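Local coordinates for protein GphF Dehydratase 1 (Archangium violaceum, PDB 6MBF) that probably dehydrates the growing polyketide in gephyronic acid biosynthesis and is associated with rearrangement of the resulting olefin, at residues A[102-107]-A[126-131]. Numbering follows the deposited sequence. Where two conformers were deposited one is given.
Sequences ERFEIH and GRIARR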
ATOM      1  N   GLU A 102      18.972   3.841   8.453  1.00 24.83           N
ATOM      2  CA  GLU A 102      17.550   4.098   8.290  1.00 23.43           C
ATOM      3  C   GLU A 102      17.007   3.599   6.961  1.00 19.34           C
ATOM      4  O   GLU A 102      15.830   3.822   6.669  1.00 24.70           O
ATOM      5  CB  GLU A 102      17.262   5.599   8.431  1.00 29.66           C
ATOM      6  CG  GLU A 102      17.475   6.430   7.160  1.00 40.79           C
ATOM      7  CD  GLU A 102      18.935   6.539   6.743  1.00 50.12           C
ATOM      8  OE1 GLU A 102      19.811   6.008   7.462  1.00 40.25           O
ATOM      9  OE2 GLU A 102      19.206   7.164   5.692  1.00 39.76           O
ATOM     10  N   ARG A 103      17.812   2.916   6.145  0.51 17.01           N
ATOM     11  CA  ARG A 103      17.407   2.559   4.787  0.51 19.09           C
ATOM     12  C   ARG A 103      17.043   1.079   4.678  0.51 20.28           C
ATOM     13  O   ARG A 103      17.733   0.216   5.228  0.51 21.67           O
ATOM     14  CB  ARG A 103      18.521   2.882   3.790  0.51 26.96           C
ATOM     15  CG  ARG A 103      19.168   4.244   3.987  0.51 30.06           C
ATOM     16  CD  ARG A 103      20.291   4.456   2.983  0.51 34.05           C
ATOM     17  NE  ARG A 103      20.871   3.185   2.556  0.51 31.88           N
ATOM     18  CZ  ARG A 103      21.867   2.566   3.182  0.51 37.56           C
ATOM     19  NH1 ARG A 103      22.412   3.104   4.266  0.51 34.34           N
ATOM     20  NH2 ARG A 103      22.322   1.412   2.718  0.51 38.71           N
ATOM     21  N   PHE A 104      15.972   0.789   3.934  1.00 17.40           N
ATOM     22  CA  PHE A 104      15.484  -0.571   3.761  1.00 21.47           C
ATOM     23  C   PHE A 104      15.403  -0.908   2.277  1.00 19.77           C
ATOM     24  O   PHE A 104      15.309  -0.029   1.411  1.00 16.60           O
ATOM     25  CB  PHE A 104      14.118  -0.792   4.432  1.00 20.56           C
ATOM     26  CG  PHE A 104      12.966  -0.181   3.681  1.00 21.76           C
ATOM     27  CD1 PHE A 104      12.276  -0.912   2.720  1.00 18.10           C
ATOM     28  CD2 PHE A 104      12.563   1.120   3.943  1.00 18.39           C
ATOM     29  CE1 PHE A 104      11.220  -0.348   2.026  1.00 19.34           C
ATOM     30  CE2 PHE A 104      11.505   1.688   3.254  1.00 17.07           C
ATOM     31  CZ  PHE A 104      10.838   0.953   2.289  1.00 18.89           C
ATOM     32  N   GLU A 105      15.464  -2.208   2.000  1.00 15.31           N
ATOM     33  CA  GLU A 105      15.243  -2.750   0.668  1.00 16.90           C
ATOM     34  C   GLU A 105      14.405  -4.013   0.781  1.00 17.36           C
ATOM     35  O   GLU A 105      14.575  -4.803   1.715  1.00 18.59           O
ATOM     36  CB  GLU A 105      16.551  -3.095  -0.050  1.00 17.57           C
ATOM     37  CG  GLU A 105      17.491  -1.945  -0.304  1.00 21.14           C
ATOM     38  CD  GLU A 105      18.706  -2.409  -1.082  1.00 32.51           C
ATOM     39  OE1 GLU A 105      19.693  -2.825  -0.447  1.00 37.58           O
ATOM     40  OE2 GLU A 105      18.652  -2.396  -2.331  1.00 30.71           O
ATOM     41  N   ILE A 106      13.512  -4.211  -0.183  1.00 18.15           N
ATOM     42  CA  ILE A 106      12.663  -5.391  -0.238  1.00 15.34           C
ATOM     43  C   ILE A 106      12.955  -6.130  -1.535  1.00 17.55           C
ATOM     44  O   ILE A 106      12.896  -5.538  -2.622  1.00 18.53           O
ATOM     45  CB  ILE A 106      11.175  -5.017  -0.119  1.00 17.20           C
ATOM     46  CG1 ILE A 106      10.926  -4.333   1.233  1.00 15.28           C
ATOM     47  CG2 ILE A 106      10.289  -6.250  -0.306  1.00 18.26           C
ATOM     48  CD1 ILE A 106       9.453  -3.927   1.464  1.00 17.83           C
ATOM     49  N   HIS A 107      13.292  -7.413  -1.411  1.00 19.20           N
ATOM     50  CA  HIS A 107      13.622  -8.288  -2.528  1.00 20.40           C
ATOM     51  C   HIS A 107      12.790  -9.561  -2.444  1.00 14.50           C
ATOM     52  O   HIS A 107      12.301  -9.939  -1.375  1.00 17.77           O
ATOM     53  CB  HIS A 107      15.102  -8.706  -2.531  1.00 16.29           C
ATOM     54  CG  HIS A 107      16.067  -7.616  -2.881  1.00 19.38           C
ATOM     55  ND1 HIS A 107      16.392  -6.593  -2.013  1.00 17.93           N
ATOM     56  CD2 HIS A 107      16.823  -7.425  -3.988  1.00 21.92           C
ATOM     57  CE1 HIS A 107      17.290  -5.807  -2.580  1.00 21.20           C
ATOM     58  NE2 HIS A 107      17.570  -6.289  -3.779  1.00 20.75           N
ATOM     59  N   GLY A 126      13.439   2.391   0.417  1.00 17.20           N
ATOM     60  CA  GLY A 126      13.114   3.667   1.033  1.00 14.53           C
ATOM     61  C   GLY A 126      13.819   3.800   2.368  1.00 15.74           C
ATOM     62  O   GLY A 126      14.797   3.097   2.640  1.00 17.75           O
ATOM     63  N   ARG A 127      13.297   4.691   3.203  1.00 17.67           N
ATOM     64  CA  ARG A 127      13.868   4.953   4.519  1.00 17.22           C
ATOM     65  C   ARG A 127      12.777   4.843   5.571  1.00 15.50           C
ATOM     66  O   ARG A 127      11.600   5.062   5.283  1.00 16.81           O
ATOM     67  CB  ARG A 127      14.516   6.336   4.578  1.00 21.92           C
ATOM     68  CG  ARG A 127      15.492   6.588   3.459  1.00 24.42           C
ATOM     69  CD  ARG A 127      15.864   8.060   3.381  1.00 38.95           C
ATOM     70  NE  ARG A 127      16.431   8.398   2.078  1.00 43.15           N
ATOM     71  CZ  ARG A 127      17.706   8.216   1.754  1.00 44.14           C
ATOM     72  NH1 ARG A 127      18.546   7.692   2.635  1.00 40.24           N
ATOM     73  NH2 ARG A 127      18.139   8.551   0.548  1.00 38.40           N
ATOM     74  N   ILE A 128      13.166   4.471   6.788  1.00 17.30           N
ATOM     75  CA  ILE A 128      12.210   4.331   7.879  1.00 13.72           C
ATOM     76  C   ILE A 128      12.640   5.216   9.040  1.00 16.67           C
ATOM     77  O   ILE A 128      13.827   5.511   9.226  1.00 19.49           O
ATOM     78  CB  ILE A 128      12.043   2.868   8.346  1.00 16.93           C
ATOM     79  CG1 ILE A 128      13.407   2.206   8.568  1.00 17.28           C
ATOM     80  CG2 ILE A 128      11.186   2.062   7.346  1.00 16.58           C
ATOM     81  CD1 ILE A 128      13.307   0.830   9.210  1.00 23.68           C
ATOM     82  N   ALA A 129      11.658   5.647   9.819  1.00 16.82           N
ATOM     83  CA  ALA A 129      11.915   6.483  10.983  1.00 19.92           C
ATOM     84  C   ALA A 129      10.755   6.324  11.953  1.00 20.15           C
ATOM     85  O   ALA A 129       9.729   5.715  11.641  1.00 16.89           O
ATOM     86  CB  ALA A 129      12.119   7.948  10.589  1.00 19.12           C
ATOM     87  N   ARG A 130      10.941   6.887  13.142  1.00 19.77           N
ATOM     88  CA  ARG A 130       9.964   6.819  14.211  1.00 21.61           C
ATOM     89  C   ARG A 130      10.074   8.113  15.001  1.00 39.19           C
ATOM     90  O   ARG A 130      11.182   8.581  15.271  1.00 33.39           O
ATOM     91  CB  ARG A 130      10.226   5.597  15.093  1.00 25.64           C
ATOM     92  CG  ARG A 130       9.089   5.187  15.979  1.00 39.37           C
ATOM     93  CD  ARG A 130       9.240   3.721  16.305  1.00 32.29           C
ATOM     94  NE  ARG A 130       8.385   3.321  17.410  1.00 36.40           N
ATOM     95  CZ  ARG A 130       8.321   2.084  17.877  1.00 30.08           C
ATOM     96  NH1 ARG A 130       9.053   1.129  17.317  1.00 38.94           N
ATOM     97  NH2 ARG A 130       7.516   1.796  18.890  1.00 58.70           N
ATOM     98  N   ARG A 131       8.933   8.703  15.344  1.00 27.21           N
ATOM     99  CA  ARG A 131       8.925   9.997  16.014  1.00 25.70           C
ATOM    100  C   ARG A 131       7.873   9.999  17.110  1.00 29.19           C
ATOM    101  O   ARG A 131       6.787   9.438  16.939  1.00 27.82           O
ATOM    102  CB  ARG A 131       8.647  11.136  15.023  1.00 33.22           C
ATOM    103  CG  ARG A 131       8.663  12.515  15.653  1.00 54.31           C
ATOM    104  CD  ARG A 131       8.385  13.617  14.644  1.00 59.74           C
ATOM    105  NE  ARG A 131       6.984  13.676  14.240  1.00 56.30           N
ATOM    106  CZ  ARG A 131       6.544  13.329  13.035  1.00 33.32           C
ATOM    107  NH1 ARG A 131       7.400  12.900  12.123  1.00 61.13           N
ATOM    108  NH2 ARG A 131       5.253  13.417  12.744  1.00 50.17           N
TER
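Phe104 lays its ring over the backbone of Gly126, whose N stands 3.4 Å above the ring plane, nearer the ring's border than its centre. Chi1 of 75° sets CG on the side of Gly126, and CE2 of the ring lies 3.3 Å from Gly126 C. Gly126 has no side chain to obstruct it. The same pair exchanges two backbone hydrogen bonds, Phe104 N to Gly126 O (2.9 Å) and Gly126 N to Phe104 O (3.2 Å). CG2 of Ile128 packs against CD2 of Phe104 at 3.8 Å. An alanine in place of Phe104 would probably uncover the Gly126 backbone and leave Ile128 CG2 without its aromatic neighbour. Beyond the non-hydrogen-bonded pair Arg103–Arg127, Ile128 N donates to Glu102 O at 2.7 Å. The Glu102 and Arg127 side chains run side by side, their carboxylate and guanidinium planes 14° apart; OE2 takes a bent bond from Arg127 NH1 (3.2 Å, 135° at the hydrogen) within a salt bridge, while Arg127 NE pairs with Asp78. This antiparallel hairpin of the hotdog-type fold lies between strands 93-100 and 73-81, with Phe104 and Ile128 packed on helix 52-65 through Ala58 and Ala62.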